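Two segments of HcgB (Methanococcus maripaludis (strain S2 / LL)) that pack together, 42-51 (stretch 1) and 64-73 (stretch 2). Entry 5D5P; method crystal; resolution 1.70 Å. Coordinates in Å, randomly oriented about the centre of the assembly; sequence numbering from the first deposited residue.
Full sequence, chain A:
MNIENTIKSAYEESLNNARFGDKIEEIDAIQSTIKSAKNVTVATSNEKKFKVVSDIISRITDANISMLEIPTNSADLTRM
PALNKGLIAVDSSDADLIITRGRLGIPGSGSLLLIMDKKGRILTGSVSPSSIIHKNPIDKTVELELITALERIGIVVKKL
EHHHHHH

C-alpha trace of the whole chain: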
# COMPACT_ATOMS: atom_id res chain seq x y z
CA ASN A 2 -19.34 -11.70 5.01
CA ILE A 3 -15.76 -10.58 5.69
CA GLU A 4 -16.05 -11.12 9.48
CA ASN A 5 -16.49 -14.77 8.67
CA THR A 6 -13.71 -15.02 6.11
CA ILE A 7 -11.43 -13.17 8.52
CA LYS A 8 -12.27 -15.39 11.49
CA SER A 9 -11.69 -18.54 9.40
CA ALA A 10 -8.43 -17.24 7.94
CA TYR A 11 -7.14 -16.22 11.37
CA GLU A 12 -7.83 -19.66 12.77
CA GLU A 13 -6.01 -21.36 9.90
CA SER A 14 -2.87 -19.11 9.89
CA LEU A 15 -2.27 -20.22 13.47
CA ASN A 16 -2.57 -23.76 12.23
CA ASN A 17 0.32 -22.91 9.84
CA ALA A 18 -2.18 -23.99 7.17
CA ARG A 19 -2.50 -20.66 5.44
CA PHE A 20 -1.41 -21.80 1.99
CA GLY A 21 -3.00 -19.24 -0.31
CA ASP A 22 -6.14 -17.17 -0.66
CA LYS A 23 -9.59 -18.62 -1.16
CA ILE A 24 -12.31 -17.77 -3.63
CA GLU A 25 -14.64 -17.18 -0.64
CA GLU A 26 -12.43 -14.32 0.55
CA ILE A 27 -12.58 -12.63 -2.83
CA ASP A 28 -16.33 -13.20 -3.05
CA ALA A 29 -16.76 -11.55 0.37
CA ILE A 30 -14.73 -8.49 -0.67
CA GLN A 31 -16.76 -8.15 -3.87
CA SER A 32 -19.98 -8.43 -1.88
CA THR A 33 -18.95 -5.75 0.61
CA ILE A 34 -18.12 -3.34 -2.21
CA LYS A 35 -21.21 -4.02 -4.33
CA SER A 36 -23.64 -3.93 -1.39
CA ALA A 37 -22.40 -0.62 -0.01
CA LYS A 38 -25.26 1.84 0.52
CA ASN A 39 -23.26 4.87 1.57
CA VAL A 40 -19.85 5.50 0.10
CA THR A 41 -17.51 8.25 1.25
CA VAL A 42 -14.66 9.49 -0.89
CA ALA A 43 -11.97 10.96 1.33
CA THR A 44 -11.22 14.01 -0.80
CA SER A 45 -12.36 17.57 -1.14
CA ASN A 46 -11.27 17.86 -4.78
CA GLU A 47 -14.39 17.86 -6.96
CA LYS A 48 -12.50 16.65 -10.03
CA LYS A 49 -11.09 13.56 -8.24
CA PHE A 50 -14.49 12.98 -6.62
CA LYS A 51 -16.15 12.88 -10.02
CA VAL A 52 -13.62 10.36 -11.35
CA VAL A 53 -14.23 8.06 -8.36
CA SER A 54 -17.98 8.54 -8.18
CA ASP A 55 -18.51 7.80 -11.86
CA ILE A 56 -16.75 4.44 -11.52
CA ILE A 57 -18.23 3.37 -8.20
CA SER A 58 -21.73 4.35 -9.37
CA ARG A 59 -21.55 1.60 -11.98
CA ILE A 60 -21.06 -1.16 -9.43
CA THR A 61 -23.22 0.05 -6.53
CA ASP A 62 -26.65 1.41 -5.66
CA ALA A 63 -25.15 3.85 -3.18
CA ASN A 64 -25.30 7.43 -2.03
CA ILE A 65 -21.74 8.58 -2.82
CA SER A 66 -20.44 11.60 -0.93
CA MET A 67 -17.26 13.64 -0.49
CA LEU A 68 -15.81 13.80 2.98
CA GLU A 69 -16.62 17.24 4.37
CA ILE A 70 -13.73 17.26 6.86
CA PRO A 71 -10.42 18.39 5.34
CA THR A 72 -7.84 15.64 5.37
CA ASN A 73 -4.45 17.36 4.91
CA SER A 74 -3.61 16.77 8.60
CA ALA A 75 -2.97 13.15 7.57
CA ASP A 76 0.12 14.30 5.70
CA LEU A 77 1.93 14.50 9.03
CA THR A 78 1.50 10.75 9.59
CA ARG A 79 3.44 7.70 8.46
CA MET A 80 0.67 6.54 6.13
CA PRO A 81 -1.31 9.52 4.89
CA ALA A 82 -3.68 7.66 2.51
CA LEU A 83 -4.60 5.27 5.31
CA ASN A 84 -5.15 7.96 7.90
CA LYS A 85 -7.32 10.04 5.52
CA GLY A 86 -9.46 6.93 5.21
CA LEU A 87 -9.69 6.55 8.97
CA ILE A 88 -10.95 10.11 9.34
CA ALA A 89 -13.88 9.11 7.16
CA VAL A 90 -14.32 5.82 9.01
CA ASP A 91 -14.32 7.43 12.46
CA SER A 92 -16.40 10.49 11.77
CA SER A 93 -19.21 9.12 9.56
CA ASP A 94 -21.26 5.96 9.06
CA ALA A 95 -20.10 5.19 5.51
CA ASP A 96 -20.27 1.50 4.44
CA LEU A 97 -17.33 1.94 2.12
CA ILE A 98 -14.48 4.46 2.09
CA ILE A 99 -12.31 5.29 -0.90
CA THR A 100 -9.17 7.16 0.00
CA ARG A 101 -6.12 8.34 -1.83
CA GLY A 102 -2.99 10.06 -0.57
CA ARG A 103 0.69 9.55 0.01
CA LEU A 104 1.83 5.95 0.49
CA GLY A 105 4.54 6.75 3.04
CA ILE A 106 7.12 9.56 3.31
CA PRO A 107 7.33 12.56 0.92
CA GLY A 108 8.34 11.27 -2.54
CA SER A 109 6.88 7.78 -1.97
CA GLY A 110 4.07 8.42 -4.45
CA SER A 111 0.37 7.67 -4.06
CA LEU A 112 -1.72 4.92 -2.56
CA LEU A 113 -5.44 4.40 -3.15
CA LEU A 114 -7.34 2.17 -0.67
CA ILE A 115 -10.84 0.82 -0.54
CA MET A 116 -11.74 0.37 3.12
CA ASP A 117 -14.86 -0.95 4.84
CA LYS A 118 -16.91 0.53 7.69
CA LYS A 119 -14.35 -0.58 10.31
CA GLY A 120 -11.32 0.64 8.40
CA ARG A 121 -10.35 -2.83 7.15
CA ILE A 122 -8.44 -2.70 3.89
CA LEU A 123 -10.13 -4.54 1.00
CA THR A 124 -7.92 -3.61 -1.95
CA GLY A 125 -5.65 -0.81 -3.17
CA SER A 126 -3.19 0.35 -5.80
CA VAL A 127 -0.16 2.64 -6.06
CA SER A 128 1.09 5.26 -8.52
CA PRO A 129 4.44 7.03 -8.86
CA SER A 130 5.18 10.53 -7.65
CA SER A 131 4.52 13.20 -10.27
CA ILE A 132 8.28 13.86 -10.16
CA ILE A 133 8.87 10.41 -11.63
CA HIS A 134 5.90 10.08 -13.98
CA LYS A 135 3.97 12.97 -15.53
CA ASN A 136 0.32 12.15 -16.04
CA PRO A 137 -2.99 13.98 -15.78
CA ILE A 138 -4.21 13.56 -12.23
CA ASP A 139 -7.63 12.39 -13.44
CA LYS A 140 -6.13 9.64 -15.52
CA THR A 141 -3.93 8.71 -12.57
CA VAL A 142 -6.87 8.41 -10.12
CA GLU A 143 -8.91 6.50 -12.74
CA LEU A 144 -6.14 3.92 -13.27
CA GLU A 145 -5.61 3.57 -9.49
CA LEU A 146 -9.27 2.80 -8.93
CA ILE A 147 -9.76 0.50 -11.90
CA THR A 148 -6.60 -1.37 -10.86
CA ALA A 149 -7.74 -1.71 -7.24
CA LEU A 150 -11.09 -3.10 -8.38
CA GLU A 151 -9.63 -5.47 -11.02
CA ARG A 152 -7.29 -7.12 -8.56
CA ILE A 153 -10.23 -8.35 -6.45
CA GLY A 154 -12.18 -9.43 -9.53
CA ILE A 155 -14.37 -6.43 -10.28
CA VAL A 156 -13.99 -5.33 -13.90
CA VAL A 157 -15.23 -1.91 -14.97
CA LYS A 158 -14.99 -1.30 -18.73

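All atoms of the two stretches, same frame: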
# COMPACT_ATOMS: atom_id res chain seq x y z
N VAL A 42 -15.95 9.31 -0.24
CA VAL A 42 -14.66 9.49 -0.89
C VAL A 42 -13.90 10.54 -0.08
O VAL A 42 -14.38 11.64 0.14
CB VAL A 42 -14.79 9.93 -2.35
CG1 VAL A 42 -13.45 9.91 -3.00
CG2 VAL A 42 -15.78 8.99 -3.09
N ALA A 43 -12.73 10.15 0.40
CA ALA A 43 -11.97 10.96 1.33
C ALA A 43 -11.17 12.00 0.58
O ALA A 43 -9.95 11.96 0.55
CB ALA A 43 -11.03 10.07 2.19
N THR A 44 -11.87 12.94 -0.05
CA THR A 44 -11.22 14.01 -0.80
C THR A 44 -12.10 15.23 -0.75
O THR A 44 -13.30 15.10 -0.53
CB THR A 44 -11.00 13.64 -2.26
OG1 THR A 44 -10.24 14.66 -2.90
CG2 THR A 44 -12.35 13.50 -2.98
N SER A 45 -11.52 16.41 -0.95
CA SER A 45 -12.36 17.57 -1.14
C SER A 45 -12.19 18.17 -2.54
O SER A 45 -12.74 19.23 -2.83
CB SER A 45 -12.03 18.60 -0.07
OG SER A 45 -10.63 18.85 -0.07
N ASN A 46 -11.45 17.47 -3.39
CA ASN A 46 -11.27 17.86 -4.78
C ASN A 46 -12.41 17.34 -5.66
O ASN A 46 -12.58 16.11 -5.78
CB ASN A 46 -9.92 17.35 -5.31
CG ASN A 46 -9.64 17.81 -6.72
OD1 ASN A 46 -9.92 17.12 -7.70
ND2 ASN A 46 -9.13 19.04 -6.83
N GLU A 47 -13.17 18.24 -6.27
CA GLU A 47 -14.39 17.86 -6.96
C GLU A 47 -14.04 17.05 -8.20
O GLU A 47 -14.75 16.12 -8.56
CB GLU A 47 -15.21 19.10 -7.31
CG GLU A 47 -15.56 19.94 -6.09
CD GLU A 47 -16.97 19.69 -5.57
OE1 GLU A 47 -17.76 19.02 -6.28
OE2 GLU A 47 -17.29 20.18 -4.45
N LYS A 48 -12.92 17.37 -8.83
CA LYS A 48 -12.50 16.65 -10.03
C LYS A 48 -12.14 15.19 -9.72
O LYS A 48 -12.57 14.29 -10.45
CB LYS A 48 -11.34 17.42 -10.67
CG LYS A 48 -10.77 16.79 -11.89
CD LYS A 48 -9.65 17.66 -12.49
CE LYS A 48 -8.36 17.56 -11.71
NZ LYS A 48 -7.26 18.35 -12.35
N LYS A 49 -11.38 14.94 -8.65
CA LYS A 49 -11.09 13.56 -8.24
C LYS A 49 -12.37 12.87 -7.80
O LYS A 49 -12.58 11.68 -8.12
CB LYS A 49 -10.06 13.52 -7.11
CG LYS A 49 -8.69 14.05 -7.54
CD LYS A 49 -7.61 13.83 -6.48
CE LYS A 49 -6.38 14.68 -6.81
NZ LYS A 49 -5.90 15.51 -5.67
N PHE A 50 -13.23 13.58 -7.07
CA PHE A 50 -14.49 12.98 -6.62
C PHE A 50 -15.32 12.49 -7.80
O PHE A 50 -15.90 11.39 -7.77
CB PHE A 50 -15.32 13.97 -5.81
CG PHE A 50 -16.66 13.43 -5.40
CD1 PHE A 50 -16.76 12.40 -4.50
CD2 PHE A 50 -17.82 13.95 -5.96
CE1 PHE A 50 -17.98 11.90 -4.13
CE2 PHE A 50 -19.05 13.44 -5.59
CZ PHE A 50 -19.12 12.41 -4.67
N LYS A 51 -15.38 13.29 -8.85
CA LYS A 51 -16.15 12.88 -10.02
C LYS A 51 -15.57 11.61 -10.66
O LYS A 51 -16.32 10.70 -11.05
CB LYS A 51 -16.22 13.99 -11.05
CG LYS A 51 -16.99 13.58 -12.32
CD LYS A 51 -17.04 14.66 -13.39
CE LYS A 51 -17.73 14.14 -14.66
NZ LYS A 51 -18.95 13.32 -14.36
N ASN A 64 -25.52 6.00 -2.14
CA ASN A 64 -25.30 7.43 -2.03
C ASN A 64 -23.80 7.61 -1.96
O ASN A 64 -23.18 7.06 -1.06
CB ASN A 64 -25.96 8.00 -0.77
CG ASN A 64 -27.43 7.65 -0.67
OD1 ASN A 64 -28.15 7.63 -1.67
ND2 ASN A 64 -27.87 7.33 0.55
N ILE A 65 -23.20 8.40 -2.85
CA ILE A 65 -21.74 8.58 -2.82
C ILE A 65 -21.46 10.01 -2.46
O ILE A 65 -21.99 10.91 -3.09
CB ILE A 65 -21.05 8.25 -4.17
CG1 ILE A 65 -21.44 6.84 -4.63
CG2 ILE A 65 -19.56 8.35 -4.04
CD1 ILE A 65 -20.93 6.50 -6.03
N SER A 66 -20.61 10.24 -1.46
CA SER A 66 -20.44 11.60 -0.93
C SER A 66 -18.97 11.95 -0.78
O SER A 66 -18.17 11.06 -0.54
CB SER A 66 -21.12 11.71 0.44
OG SER A 66 -22.49 11.39 0.34
N MET A 67 -18.62 13.24 -0.87
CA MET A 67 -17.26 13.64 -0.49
C MET A 67 -17.21 13.76 1.01
O MET A 67 -18.17 14.14 1.64
CB MET A 67 -16.83 15.00 -1.08
CG MET A 67 -16.35 15.01 -2.50
SD MET A 67 -15.66 16.62 -2.98
CE MET A 67 -17.10 17.65 -2.71
N LEU A 68 -16.03 13.58 1.57
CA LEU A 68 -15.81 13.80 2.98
C LEU A 68 -15.76 15.30 3.24
O LEU A 68 -15.01 16.00 2.57
CB LEU A 68 -14.52 13.14 3.43
CG LEU A 68 -14.10 13.26 4.90
CD1 LEU A 68 -15.09 12.53 5.79
CD2 LEU A 68 -12.73 12.69 5.06
N GLU A 69 -16.58 15.80 4.17
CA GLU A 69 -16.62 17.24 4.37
C GLU A 69 -15.40 17.76 5.12
O GLU A 69 -14.93 18.87 4.89
CB GLU A 69 -17.85 17.64 5.20
CG GLU A 69 -19.21 17.60 4.55
CD GLU A 69 -20.23 16.99 5.50
OE1 GLU A 69 -19.87 16.04 6.24
OE2 GLU A 69 -21.36 17.50 5.56
N ILE A 70 -14.91 16.95 6.05
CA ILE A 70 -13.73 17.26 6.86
C ILE A 70 -12.44 17.28 6.03
O ILE A 70 -12.13 16.33 5.35
CB ILE A 70 -13.56 16.24 8.01
CG1 ILE A 70 -14.78 16.25 8.92
CG2 ILE A 70 -12.33 16.56 8.84
CD1 ILE A 70 -14.68 15.24 10.04
N PRO A 71 -11.70 18.40 6.06
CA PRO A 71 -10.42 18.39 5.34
C PRO A 71 -9.47 17.34 5.88
O PRO A 71 -9.45 17.07 7.08
CB PRO A 71 -9.87 19.79 5.60
CG PRO A 71 -11.06 20.61 5.96
CD PRO A 71 -11.98 19.69 6.69
N THR A 72 -8.62 16.80 5.01
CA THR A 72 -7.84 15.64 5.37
C THR A 72 -6.33 15.88 5.34
O THR A 72 -5.57 14.94 5.55
CB THR A 72 -8.15 14.46 4.42
OG1 THR A 72 -7.88 14.86 3.07
CG2 THR A 72 -9.61 14.07 4.54
N ASN A 73 -5.89 17.12 5.06
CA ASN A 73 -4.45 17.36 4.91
C ASN A 73 -3.64 17.10 6.19
O ASN A 73 -2.41 16.95 6.14
CB ASN A 73 -4.16 18.77 4.40
CG ASN A 73 -4.69 19.81 5.30
OD1 ASN A 73 -5.90 20.02 5.35
ND2 ASN A 73 -3.81 20.46 6.06
O HOH W 1 -9.60 17.05 2.01

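The two stretches meet first through their backbones. The strand containing V42 runs parallel to strand 64-67, with V42 in register with M67, their CA atoms 4.9 Å apart. In parallel pairing, one residue reaches with its NH and its carbonyl to two different residues flanking its partner, and V42 does exactly this. Its N donates to S66 O at 2.8 Å and nearly straight, 171° at the hydrogen, while its O accepts from L68 N at 2.9 Å with a more bent 143°. Both polar backbone atoms of a buried residue are thereby satisfied. V42 O is a busy acceptor: T44 N also turns back to it in a weak bond of 2.8 Å, and M67 CA lies 3.6 Å from V42 O in a CA-H...O contact.

Beyond the pairing, stretch 1 bends through a loop into the helix that starts at E47, and the polar groups of this turn are met locally. N46 N donates to T44 OG1 at 3.1 Å, so the threonine hydroxyl serves the turn, with its CB pointing away from stretch 2. N46 itself occupies the N-cap position. The first NH groups of a helix lack carbonyl partners from a preceding turn, and asparagine, with a short side chain ending in a carbonyl, suits the task: K49 N donates to N46 OD1 at 2.8 Å. The regular helical bonds then begin, F50 N to N46 O and K51 N to E47 O, each 2.9 Å.

The helix runs nearly antiparallel to strand 64-67, at 157°, with a closest axial approach of 9.6 Å, and F50 fills much of the space between them. Its CB points toward the strand, and the flat ring offers a broad apolar surface. M67 CG sits over one face, 3.6 Å from the centroid of the F50 ring, in a CH-pi contact; M67 SD is oblique to the ring, 4.8 Å from the F50 centroid. Near the ring plane, F50 CZ approaches I65 O at 3.6 Å, so the ring's edge, where the positive hydrogens lie, faces a carbonyl oxygen. The I65 side chain adds apolar contact: its CG2 is 3.9 Å from both F50 CE1 and V42 CG2.

M67 has the largest area covered in the contact, 123 Å² of residue surface. Methionine's long, unbranched chain can follow an irregular surface, and this one extends past the ring to the start of the helix, where M67 SD comes within 3.8 Å of S45 C and M67 CE within 3.1 Å of E47 OE2. The methyl group gives that carboxylate oxygen a close neighbour but no conventional hydrogen-bond donor.

Next along the chain, the buried L68 points its CB toward stretch 1, and its CD2 lies 4.2 Å from A43 CB. Further on, the link is polar and indirect: water 1 hydrogen-bonds to S45 OG at 2.9 Å and to T72 OG1 at 3.0 Å, bridging two hydroxyls, each able to give or accept.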